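Local coordinates for protein ectonucleoside triphosphate diphosphohydrolase 4 (Homo sapiens, PDB 6WG5) that belongs to the GDA1/CD39 family of nucleoside phosphatases, whose fold is related to that of the actin-like ATPases, at residues K411-T416 / K440-K445; F387-E392 / A431-L436; G306-L311 / P316-C321. All blocks are in the same frame, centred on the assembly; numbering follows the deposited sequence.

Interaction 1: K411-T416 / K440-K445; sequences KDYCAT and KYQCFK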
loop_
_atom_site.group_PDB
_atom_site.type_symbol
_atom_site.label_atom_id
_atom_site.label_comp_id
_atom_site.label_asym_id
_atom_site.label_seq_id
_atom_site.Cartn_x
_atom_site.Cartn_y
_atom_site.Cartn_z
ATOM N N LYS A 411 -0.385 26.926 2.155
ATOM C CA LYS A 411 0.282 28.206 1.946
ATOM C C LYS A 411 0.444 28.961 3.258
ATOM O O LYS A 411 1.508 29.528 3.531
ATOM C CB LYS A 411 -0.500 29.055 0.942
ATOM C CG LYS A 411 0.233 29.290 -0.370
ATOM C CD LYS A 411 -0.524 30.234 -1.302
ATOM C CE LYS A 411 -1.563 29.500 -2.141
ATOM N NZ LYS A 411 -1.926 30.266 -3.369
ATOM N N ASP A 412 -0.603 28.976 4.087
ATOM C CA ASP A 412 -0.555 29.740 5.328
ATOM C C ASP A 412 0.444 29.140 6.311
ATOM O O ASP A 412 1.151 29.875 7.011
ATOM C CB ASP A 412 -1.950 29.813 5.950
ATOM C CG ASP A 412 -2.901 30.686 5.149
ATOM O OD1 ASP A 412 -2.418 31.561 4.398
ATOM O OD2 ASP A 412 -4.131 30.502 5.273
ATOM N N TYR A 413 0.520 27.810 6.380
ATOM C CA TYR A 413 1.493 27.174 7.263
ATOM C C TYR A 413 2.916 27.561 6.875
ATOM O O TYR A 413 3.733 27.912 7.733
ATOM C CB TYR A 413 1.316 25.654 7.233
ATOM C CG TYR A 413 2.333 24.907 8.071
ATOM C CD1 TYR A 413 2.092 24.635 9.410
ATOM C CD2 TYR A 413 3.536 24.477 7.521
ATOM C CE1 TYR A 413 3.019 23.955 10.180
ATOM C CE2 TYR A 413 4.470 23.800 8.284
ATOM C CZ TYR A 413 4.207 23.543 9.614
ATOM O OH TYR A 413 5.131 22.870 10.381
ATOM N N CYS A 414 3.226 27.513 5.576
ATOM C CA CYS A 414 4.587 27.787 5.125
ATOM C C CYS A 414 4.980 29.237 5.370
ATOM O O CYS A 414 6.136 29.521 5.703
ATOM C CB CYS A 414 4.720 27.433 3.643
ATOM S SG CYS A 414 4.496 25.675 3.387
ATOM N N ALA A 415 4.040 30.164 5.212
ATOM C CA ALA A 415 4.327 31.577 5.402
ATOM C C ALA A 415 4.411 31.977 6.871
ATOM O O ALA A 415 4.643 33.156 7.159
ATOM C CB ALA A 415 3.262 32.422 4.699
ATOM N N THR A 416 4.233 31.039 7.798
ATOM C CA THR A 416 4.297 31.331 9.223
ATOM C C THR A 416 5.740 31.234 9.700
ATOM O O THR A 416 6.437 30.264 9.390
ATOM C CB THR A 416 3.413 30.362 10.012
ATOM O OG1 THR A 416 2.066 30.443 9.532
ATOM C CG2 THR A 416 3.435 30.690 11.503
ATOM N N LYS A 440 9.200 20.652 10.307
ATOM C CA LYS A 440 10.201 21.271 9.446
ATOM C C LYS A 440 9.949 20.981 7.972
ATOM O O LYS A 440 10.115 21.868 7.128
ATOM C CB LYS A 440 11.589 20.784 9.856
ATOM C CG LYS A 440 12.719 21.188 8.930
ATOM C CD LYS A 440 14.058 20.904 9.596
ATOM C CE LYS A 440 15.234 21.137 8.666
ATOM N NZ LYS A 440 16.500 20.642 9.284
ATOM N N TYR A 441 9.547 19.755 7.639
ATOM C CA TYR A 441 9.442 19.323 6.250
ATOM C C TYR A 441 8.001 19.243 5.758
ATOM O O TYR A 441 7.765 18.752 4.648
ATOM C CB TYR A 441 10.141 17.972 6.075
ATOM C CG TYR A 441 11.626 18.051 6.338
ATOM C CD1 TYR A 441 12.472 18.692 5.444
ATOM C CD2 TYR A 441 12.182 17.495 7.482
ATOM C CE1 TYR A 441 13.828 18.779 5.678
ATOM C CE2 TYR A 441 13.545 17.574 7.725
ATOM C CZ TYR A 441 14.361 18.218 6.819
ATOM O OH TYR A 441 15.718 18.306 7.045
ATOM N N GLN A 442 7.036 19.722 6.546
ATOM C CA GLN A 442 5.649 19.752 6.090
ATOM C C GLN A 442 5.515 20.513 4.778
ATOM O O GLN A 442 4.772 20.095 3.882
ATOM C CB GLN A 442 4.760 20.384 7.165
ATOM C CG GLN A 442 3.408 20.916 6.670
ATOM C CD GLN A 442 2.430 19.816 6.303
ATOM O OE1 GLN A 442 2.574 18.669 6.725
ATOM N NE2 GLN A 442 1.423 20.165 5.512
ATOM N N CYS A 443 6.213 21.641 4.649
ATOM C CA CYS A 443 6.046 22.484 3.471
ATOM C C CYS A 443 6.482 21.759 2.209
ATOM O O CYS A 443 5.712 21.634 1.251
ATOM C CB CYS A 443 6.820 23.786 3.645
ATOM S SG CYS A 443 5.881 24.895 4.658
ATOM N N PHE A 444 7.727 21.284 2.184
ATOM C CA PHE A 444 8.197 20.548 1.020
ATOM C C PHE A 444 7.280 19.369 0.719
ATOM O O PHE A 444 6.876 19.158 -0.430
ATOM C CB PHE A 444 9.631 20.065 1.234
ATOM C CG PHE A 444 10.152 19.239 0.097
ATOM C CD1 PHE A 444 10.869 19.826 -0.929
ATOM C CD2 PHE A 444 9.898 17.879 0.038
ATOM C CE1 PHE A 444 11.336 19.071 -1.981
ATOM C CE2 PHE A 444 10.359 17.121 -1.014
ATOM C CZ PHE A 444 11.078 17.718 -2.028
ATOM N N LYS A 445 6.929 18.593 1.749
ATOM C CA LYS A 445 6.160 17.376 1.518
ATOM C C LYS A 445 4.728 17.677 1.098
ATOM O O LYS A 445 4.158 16.939 0.286
ATOM C CB LYS A 445 6.186 16.504 2.769
ATOM C CG LYS A 445 7.513 15.781 2.963
ATOM C CD LYS A 445 7.747 15.417 4.414
ATOM C CE LYS A 445 7.803 13.923 4.614
ATOM N NZ LYS A 445 7.891 13.581 6.060
#
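The ring of Tyr413 meets the sulfur of Cys443 at its edge: Cys443 SG lies close to the ring plane, 5.0 Å from the ring centroid of Tyr413 and 83° off its normal, a cysteine sulfur-aromatic contact. Gln442 approaches the ring obliquely, its CG 3.5 Å from Tyr413 CE2 and its CB also close to that carbon. The amide plane of Gln442 is turned steeply against the ring, at 81°. Tyr413 has CG anti to its backbone N (chi1 177°), which carries the ring across toward helix 436-456, where Tyr413 OH is hydrogen-bonded to Leu439 O. Gln442 bends at chi2, and its amide is gripped at both ends: OE1 by Arg438 NH1 and NE2 by Cys390 O.

Beside the ring, Cys414 SG and Cys443 SG are joined covalently at 2.0 Å, and the backbones come nearest at this pair, with the two CA atoms 5.7 Å apart. Cys414 sits in the last turn of helix 403-414. Just past it, the chain is held by Thr416 OG1, which donates to Asp412 O at 2.7 Å. Leu421 and Leu395 also pack on Tyr413, closing a buried contact. The arrangement is that of an interhelical disulfide flanked by an aromatic ring, here tying the C-terminal end of helix 403-414 to the first half of helix 436-456, where that helix is kinked.

Interaction 2: F387-E392 / A431-L436; sequences FYYCTE and ASHADL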
loop_
_atom_site.group_PDB
_atom_site.type_symbol
_atom_site.label_atom_id
_atom_site.label_comp_id
_atom_site.label_asym_id
_atom_site.label_seq_id
_atom_site.Cartn_x
_atom_site.Cartn_y
_atom_site.Cartn_z
ATOM N N PHE A 387 0.032 11.224 2.304
ATOM C CA PHE A 387 -1.236 11.830 1.914
ATOM C C PHE A 387 -2.088 12.167 3.132
ATOM O O PHE A 387 -2.850 13.141 3.106
ATOM C CB PHE A 387 -1.998 10.904 0.968
ATOM C CG PHE A 387 -1.414 10.841 -0.413
ATOM C CD1 PHE A 387 -1.629 11.871 -1.315
ATOM C CD2 PHE A 387 -0.651 9.754 -0.811
ATOM C CE1 PHE A 387 -1.090 11.821 -2.589
ATOM C CE2 PHE A 387 -0.110 9.698 -2.082
ATOM C CZ PHE A 387 -0.332 10.732 -2.972
ATOM N N TYR A 388 -1.971 11.385 4.204
ATOM C CA TYR A 388 -2.672 11.682 5.444
ATOM C C TYR A 388 -1.855 12.580 6.365
ATOM O O TYR A 388 -2.394 13.531 6.942
ATOM C CB TYR A 388 -3.025 10.380 6.169
ATOM C CG TYR A 388 -3.821 10.588 7.435
ATOM C CD1 TYR A 388 -5.186 10.834 7.384
ATOM C CD2 TYR A 388 -3.210 10.539 8.681
ATOM C CE1 TYR A 388 -5.921 11.022 8.538
ATOM C CE2 TYR A 388 -3.937 10.729 9.842
ATOM C CZ TYR A 388 -5.293 10.970 9.764
ATOM O OH TYR A 388 -6.025 11.161 10.915
ATOM N N TYR A 389 -0.559 12.298 6.514
ATOM C CA TYR A 389 0.278 13.102 7.399
ATOM C C TYR A 389 0.346 14.552 6.932
ATOM O O TYR A 389 0.372 15.475 7.753
ATOM C CB TYR A 389 1.681 12.500 7.478
ATOM C CG TYR A 389 1.717 11.075 7.978
ATOM C CD1 TYR A 389 0.872 10.650 8.995
ATOM C CD2 TYR A 389 2.596 10.150 7.430
ATOM C CE1 TYR A 389 0.905 9.348 9.454
ATOM C CE2 TYR A 389 2.633 8.844 7.883
ATOM C CZ TYR A 389 1.786 8.450 8.895
ATOM O OH TYR A 389 1.820 7.152 9.349
ATOM N N CYS A 390 0.371 14.775 5.617
ATOM C CA CYS A 390 0.487 16.126 5.085
ATOM C C CYS A 390 -0.830 16.892 5.105
ATOM O O CYS A 390 -0.813 18.116 4.932
ATOM C CB CYS A 390 1.027 16.085 3.655
ATOM S SG CYS A 390 2.772 15.615 3.534
ATOM N N THR A 391 -1.961 16.214 5.301
ATOM C CA THR A 391 -3.245 16.894 5.430
ATOM C C THR A 391 -3.712 17.017 6.871
ATOM O O THR A 391 -4.459 17.947 7.186
ATOM C CB THR A 391 -4.332 16.166 4.625
ATOM O OG1 THR A 391 -4.422 14.799 5.047
ATOM C CG2 THR A 391 -4.038 16.221 3.132
ATOM N N GLU A 392 -3.286 16.115 7.755
ATOM C CA GLU A 392 -3.815 16.045 9.112
ATOM C C GLU A 392 -2.839 16.494 10.190
ATOM O O GLU A 392 -3.242 17.207 11.109
ATOM C CB GLU A 392 -4.263 14.612 9.425
ATOM C CG GLU A 392 -4.812 14.428 10.831
ATOM C CD GLU A 392 -5.978 15.350 11.125
ATOM O OE1 GLU A 392 -6.669 15.755 10.164
ATOM O OE2 GLU A 392 -6.198 15.674 12.313
ATOM N N ALA A 431 -1.202 17.475 15.874
ATOM C CA ALA A 431 -1.497 16.090 16.214
ATOM C C ALA A 431 -0.354 15.488 17.018
ATOM O O ALA A 431 0.819 15.789 16.785
ATOM C CB ALA A 431 -1.738 15.275 14.944
ATOM N N SER A 432 -0.703 14.626 17.976
ATOM C CA SER A 432 0.312 13.984 18.804
ATOM C C SER A 432 1.300 13.173 17.976
ATOM O O SER A 432 2.397 12.873 18.461
ATOM C CB SER A 432 -0.355 13.089 19.849
ATOM O OG SER A 432 -1.195 12.128 19.235
ATOM N N HIS A 433 0.938 12.812 16.742
ATOM C CA HIS A 433 1.854 12.091 15.866
ATOM C C HIS A 433 2.944 12.991 15.300
ATOM O O HIS A 433 3.999 12.488 14.898
ATOM C CB HIS A 433 1.075 11.443 14.717
ATOM C CG HIS A 433 1.937 10.704 13.740
ATOM N ND1 HIS A 433 2.293 11.227 12.515
ATOM C CD2 HIS A 433 2.512 9.479 13.806
ATOM C CE1 HIS A 433 3.050 10.358 11.869
ATOM N NE2 HIS A 433 3.199 9.289 12.631
ATOM N N ALA A 434 2.719 14.302 15.266
ATOM C CA ALA A 434 3.635 15.214 14.598
ATOM C C ALA A 434 4.844 15.495 15.480
ATOM O O ALA A 434 4.700 15.874 16.646
ATOM C CB ALA A 434 2.924 16.521 14.248
ATOM N N ASP A 435 6.032 15.306 14.916
ATOM C CA ASP A 435 7.294 15.604 15.573
ATOM C C ASP A 435 7.946 16.802 14.887
ATOM O O ASP A 435 7.372 17.420 13.987
ATOM C CB ASP A 435 8.210 14.376 15.557
ATOM C CG ASP A 435 8.398 13.804 14.165
ATOM O OD1 ASP A 435 8.055 14.495 13.183
ATOM O OD2 ASP A 435 8.897 12.663 14.053
ATOM N N LEU A 436 9.164 17.132 15.323
ATOM C CA LEU A 436 9.853 18.287 14.759
ATOM C C LEU A 436 10.212 18.072 13.295
ATOM O O LEU A 436 10.245 19.035 12.520
ATOM C CB LEU A 436 11.104 18.601 15.577
ATOM C CG LEU A 436 10.832 19.327 16.897
ATOM C CD1 LEU A 436 12.071 19.329 17.775
ATOM C CD2 LEU A 436 10.344 20.756 16.654
#
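On the helix that brings Tyr389 to His433, the carbonyl Tyr388 O is held by two backbone donors, Glu392 N at 2.9 Å and Thr391 N at 3.2 Å. On the other side of the contact, Ala434 N donates to Ala431 O at 2.9 Å, closing the type I turn that presents His433. The two rings form an offset stack, with the centroids of Tyr389 and His433 4.6 Å apart and the planes at 19°. His433 CE1 does most of the touching: it lies over one face of the Tyr389 ring, toward the rim, 3.4 Å from Tyr389 CE1. Tyr389 CG stands anti to its own carbonyl carbon (chi1 -59°), and the ring end swings closer to the turn than the first bond of the side chain would suggest. The imidazole is also fixed at ND1, which is hydrogen-bonded to Asp393 OD2, so its rotation is set from outside the stack. No hydrogen bond crosses between 387-392 and 431-436. This is a surface contact in which the short helix 386-392, following strand 381-385, leans against the loop between helices 418-427 and 436-456; Arg438 of the latter helix and Leu470 also touch Tyr389.

Interaction 3: G306-L311 / P316-C321; sequences GKQTGL and PYLDPC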
loop_
_atom_site.group_PDB
_atom_site.type_symbol
_atom_site.label_atom_id
_atom_site.label_comp_id
_atom_site.label_asym_id
_atom_site.label_seq_id
_atom_site.Cartn_x
_atom_site.Cartn_y
_atom_site.Cartn_z
ATOM N N GLY A 306 26.053 35.482 -7.108
ATOM C CA GLY A 306 25.035 36.137 -6.320
ATOM C C GLY A 306 25.388 36.184 -4.847
ATOM O O GLY A 306 26.556 36.102 -4.452
ATOM N N LYS A 307 24.353 36.326 -4.018
ATOM C CA LYS A 307 24.510 36.335 -2.568
ATOM C C LYS A 307 23.819 35.149 -1.908
ATOM O O LYS A 307 23.638 35.151 -0.684
ATOM C CB LYS A 307 23.984 37.651 -1.989
ATOM C CG LYS A 307 24.989 38.792 -2.077
ATOM C CD LYS A 307 24.340 40.149 -1.866
ATOM C CE LYS A 307 25.361 41.266 -2.006
ATOM N NZ LYS A 307 24.732 42.615 -1.999
ATOM N N GLN A 308 23.435 34.137 -2.683
ATOM C CA GLN A 308 22.834 32.912 -2.170
ATOM C C GLN A 308 23.733 31.717 -2.457
ATOM O O GLN A 308 23.262 30.618 -2.764
ATOM C CB GLN A 308 21.452 32.684 -2.772
ATOM C CG GLN A 308 20.454 33.792 -2.509
ATOM C CD GLN A 308 19.067 33.434 -3.001
ATOM O OE1 GLN A 308 18.702 32.259 -3.061
ATOM N NE2 GLN A 308 18.287 34.444 -3.366
ATOM N N THR A 309 25.047 31.923 -2.372
ATOM C CA THR A 309 25.977 30.831 -2.636
ATOM C C THR A 309 25.834 29.719 -1.603
ATOM O O THR A 309 26.005 28.541 -1.933
ATOM C CB THR A 309 27.412 31.363 -2.671
ATOM O OG1 THR A 309 28.320 30.294 -2.966
ATOM C CG2 THR A 309 27.791 31.998 -1.345
ATOM N N GLY A 310 25.508 30.068 -0.360
ATOM C CA GLY A 310 25.298 29.086 0.685
ATOM C C GLY A 310 26.544 28.632 1.413
ATOM O O GLY A 310 26.455 27.728 2.251
ATOM N N LEU A 311 27.699 29.235 1.137
ATOM C CA LEU A 311 28.956 28.760 1.701
ATOM C C LEU A 311 29.161 29.190 3.149
ATOM O O LEU A 311 29.909 28.526 3.874
ATOM C CB LEU A 311 30.120 29.252 0.840
ATOM C CG LEU A 311 30.159 28.631 -0.558
ATOM C CD1 LEU A 311 30.992 29.479 -1.507
ATOM C CD2 LEU A 311 30.705 27.214 -0.493
ATOM N N PRO A 316 23.105 32.621 2.784
ATOM C CA PRO A 316 22.478 31.304 2.653
ATOM C C PRO A 316 21.594 31.199 1.424
ATOM O O PRO A 316 21.050 32.187 0.925
ATOM C CB PRO A 316 21.646 31.195 3.935
ATOM C CG PRO A 316 21.231 32.604 4.205
ATOM C CD PRO A 316 22.363 33.487 3.719
ATOM N N TYR A 317 21.456 29.970 0.939
ATOM C CA TYR A 317 20.507 29.690 -0.127
ATOM C C TYR A 317 19.088 29.852 0.403
ATOM O O TYR A 317 18.740 29.302 1.452
ATOM C CB TYR A 317 20.722 28.277 -0.665
ATOM C CG TYR A 317 19.855 27.932 -1.853
ATOM C CD1 TYR A 317 18.691 27.188 -1.699
ATOM C CD2 TYR A 317 20.202 28.349 -3.131
ATOM C CE1 TYR A 317 17.899 26.870 -2.787
ATOM C CE2 TYR A 317 19.418 28.038 -4.223
ATOM C CZ TYR A 317 18.268 27.299 -4.046
ATOM O OH TYR A 317 17.491 26.992 -5.137
ATOM N N LEU A 318 18.270 30.616 -0.313
ATOM C CA LEU A 318 16.902 30.888 0.112
ATOM C C LEU A 318 16.000 29.791 -0.438
ATOM O O LEU A 318 15.697 29.766 -1.636
ATOM C CB LEU A 318 16.454 32.271 -0.354
ATOM C CG LEU A 318 17.345 33.432 0.099
ATOM C CD1 LEU A 318 16.717 34.757 -0.293
ATOM C CD2 LEU A 318 17.600 33.391 1.602
ATOM N N ASP A 319 15.575 28.884 0.440
ATOM C CA ASP A 319 14.810 27.717 0.034
ATOM C C ASP A 319 13.327 27.995 0.225
ATOM O O ASP A 319 12.876 28.116 1.374
ATOM C CB ASP A 319 15.232 26.498 0.849
ATOM C CG ASP A 319 14.565 25.220 0.376
ATOM O OD1 ASP A 319 14.678 24.196 1.084
ATOM O OD2 ASP A 319 13.927 25.242 -0.699
ATOM N N PRO A 320 12.530 28.104 -0.844
ATOM C CA PRO A 320 11.088 28.328 -0.661
ATOM C C PRO A 320 10.359 27.126 -0.094
ATOM O O PRO A 320 9.215 27.274 0.357
ATOM C CB PRO A 320 10.604 28.649 -2.078
ATOM C CG PRO A 320 11.550 27.909 -2.962
ATOM C CD PRO A 320 12.885 27.959 -2.268
ATOM N N CYS A 321 10.982 25.950 -0.102
ATOM C CA CYS A 321 10.373 24.727 0.397
ATOM C C CYS A 321 10.586 24.528 1.893
ATOM O O CYS A 321 10.286 23.446 2.409
ATOM C CB CYS A 321 10.927 23.526 -0.370
ATOM S SG CYS A 321 10.473 23.505 -2.119
HETATM O O HOH W 1 21.122 34.932 1.048
#
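Gln308 and Leu318 cross at about a right angle where the loop after helix 301-305 turns back beside strand 317-319, an outer strand of the three-stranded sheet it forms with 335-341 and 327-332. The Gln308 chain leaves its backbone with CG anti to the carbonyl carbon (chi1 -59°) and then runs extended, so that the amide arrives broadside against the leucine. Gln308 CD lies 3.5 Å from Leu318 CG, and Gln308 NE2 is as far from Leu318 CD1. The amide oxygen turns to the strand backbone: Leu318 N donates to Gln308 OE1 at 3.2 Å, nearly straight at 161°, but the donor stands 54° above the carbonyl plane. A side chain from the loop thus takes up a backbone N-H of the outer strand.

Tyr317 is met differently. Gln308 O lies at the edge of its ring, near the plane, 3.8 Å from Tyr317 CD2, while Ile294 of helix 283-296 and Leu339 of the neighbouring strand also pack on Tyr317. Gly310, with its positive phi, lets the loop pass close by, its CA 4.1 Å from Pro316 CA. A water bridges the two backbones, donating to Lys307 O and to Pro316 O. At the far end of the strand, Asp319 OD1 forms a salt bridge with Arg287, while its other oxygen closes an Asx turn: Cys321 N donates to Asp319 OD2 at 3.1 Å, meeting it from above the carboxylate plane.

How the interactions relate
Interaction 3 comes first along the chain and closes before the others open; interactions 1 and 2 interlock, their segments alternating in the order 387-392, 411-416, 431-436, 440-445. Helix 436-456 is the common element: it carries one side of interaction 1, begins at the end of 431-436, and packs on Cys321 through Cys443 and Phe444. The centres of interactions 1 and 2 are about 12 Å apart, those of 1 and 3 about 18 Å, and those of 2 and 3 about 28 Å. Interaction 1 therefore lies between a surface stack and an outlying loop-strand contact; disulfide Cys414-Cys443 joins helices 403-414 and 436-456, while Cys321-Cys348 ties the end of 316-321 to helix 345-352.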